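Local coordinates for MHC class I antigen (PDB 5H5Z), which presents peptides at the cell surface to T cells as a class I heavy chain paired with beta-2-microglobulin, at the interface of chains A and B. Residues are numbered along the deposited sequence; one frame, centred on the assembly and turned at random. Chains: chain A, MHC class I antigen; chain B, Beta-2-microglobulin.

The interface of chains A and B. Residues chain A 94-95, 111-113, 118; chain B 57, 61.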
# COMPACT_ATOMS: atom_id res chain seq x y z
N ASN A 94 15.15 2.01 -3.03
CA ASN A 94 15.10 3.34 -3.61
C ASN A 94 13.63 3.68 -3.83
O ASN A 94 12.87 2.87 -4.38
CB ASN A 94 15.89 3.36 -4.93
CG ASN A 94 15.91 4.72 -5.62
OD1 ASN A 94 15.88 5.78 -4.99
ND2 ASN A 94 16.02 4.69 -6.93
N MET A 95 13.22 4.85 -3.37
CA MET A 95 11.93 5.40 -3.79
C MET A 95 12.14 6.82 -4.30
O MET A 95 12.91 7.60 -3.72
CB MET A 95 10.89 5.36 -2.66
CG MET A 95 11.24 6.19 -1.44
SD MET A 95 10.13 5.89 -0.05
CE MET A 95 8.56 6.36 -0.77
N GLN A 111 15.20 9.07 -2.57
CA GLN A 111 15.67 8.51 -1.29
C GLN A 111 16.14 7.07 -1.43
O GLN A 111 15.60 6.30 -2.23
CB GLN A 111 14.55 8.57 -0.25
CG GLN A 111 14.04 9.97 0.07
CD GLN A 111 12.67 9.97 0.72
OE1 GLN A 111 12.10 8.92 1.00
NE2 GLN A 111 12.13 11.16 0.94
N TYR A 112 17.14 6.70 -0.63
CA TYR A 112 17.64 5.33 -0.58
C TYR A 112 17.72 4.84 0.87
O TYR A 112 17.93 5.64 1.78
CB TYR A 112 19.04 5.26 -1.20
CG TYR A 112 19.11 5.58 -2.69
CD1 TYR A 112 19.16 6.90 -3.15
CD2 TYR A 112 19.14 4.55 -3.64
CE1 TYR A 112 19.23 7.18 -4.51
CE2 TYR A 112 19.22 4.82 -5.00
CZ TYR A 112 19.26 6.14 -5.43
OH TYR A 112 19.35 6.42 -6.78
N ALA A 113 17.54 3.54 1.07
CA ALA A 113 17.67 2.92 2.40
C ALA A 113 18.40 1.60 2.32
O ALA A 113 18.27 0.86 1.34
CB ALA A 113 16.30 2.70 3.03
N ASP A 118 17.14 4.81 6.54
CA ASP A 118 17.66 5.91 5.71
C ASP A 118 19.16 5.76 5.46
O ASP A 118 19.93 5.49 6.40
CB ASP A 118 17.41 7.27 6.36
CG ASP A 118 15.95 7.69 6.31
OD1 ASP A 118 15.13 7.01 5.66
OD2 ASP A 118 15.62 8.72 6.93
N PHE B 57 6.48 -0.81 -0.84
CA PHE B 57 6.72 -0.27 0.50
C PHE B 57 6.31 1.19 0.55
O PHE B 57 6.19 1.86 -0.48
CB PHE B 57 8.19 -0.47 0.93
CG PHE B 57 9.20 0.10 -0.03
CD1 PHE B 57 9.61 1.43 0.07
CD2 PHE B 57 9.78 -0.70 -1.02
CE1 PHE B 57 10.54 1.96 -0.81
CE2 PHE B 57 10.72 -0.18 -1.89
CZ PHE B 57 11.11 1.15 -1.79
N TRP B 61 9.90 2.95 4.63
CA TRP B 61 10.58 1.79 4.02
C TRP B 61 9.96 0.42 4.30
O TRP B 61 10.38 -0.58 3.69
CB TRP B 61 12.07 1.76 4.38
CG TRP B 61 12.79 3.04 4.09
CD1 TRP B 61 13.23 3.96 4.99
CD2 TRP B 61 13.13 3.54 2.80
NE1 TRP B 61 13.85 5.00 4.34
CE2 TRP B 61 13.79 4.77 2.99
CE3 TRP B 61 12.94 3.06 1.49
CZ2 TRP B 61 14.28 5.53 1.92
CZ3 TRP B 61 13.42 3.82 0.44
CH2 TRP B 61 14.08 5.04 0.66
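B:Trp61 of beta-2-microglobulin lies against A:Ala113, A:Met95 and A:Asp118 beneath the alpha1-alpha2 peptide platform of the class I heavy chain, and shows how one indole of a C1-set immunoglobulin domain can dock on the underside of the platform sheet through both its faces and its polar edge. It comes from the loop between strands 56-57 and 63-71 and hides 91 Å² against strands 90-100, 106-114 and 117-123 of the platform floor. At the polar edge, the indole NE1 of B:Trp61 donates a hydrogen bond of 2.7 Å to the carboxylate OD1 of A:Asp118. The bond is nearly straight (172° at the hydrogen) and stays in the indole plane, meeting OD1 almost along its C-O axis, while the carboxylate itself stands 82° to the ring. This pairing satisfies the indole N-H and should limit rotation of the ring. One face is capped by the methyl of A:Ala113, whose CB sits 3.3 Å from B:Trp61 CE2 in a CH-pi contact over the ring fusion. The opposite face takes A:Met95 toward its rim, where SD lies 3.9 Å from B:Trp61 CZ3. A chi1 of 63°, with CG between the backbone N and the carbonyl carbon, brings both CG and SD of the methionine to this rim. The far end of the six-membered ring points at strand 106-114, with B:Trp61 CH2 3.5 Å from the backbone O of A:Gln111 at the ring edge. B:Phe57 extends the apolar patch, its CE1 3.9 Å from A:Met95 CB, so that the methionine packs against both aromatic side chains.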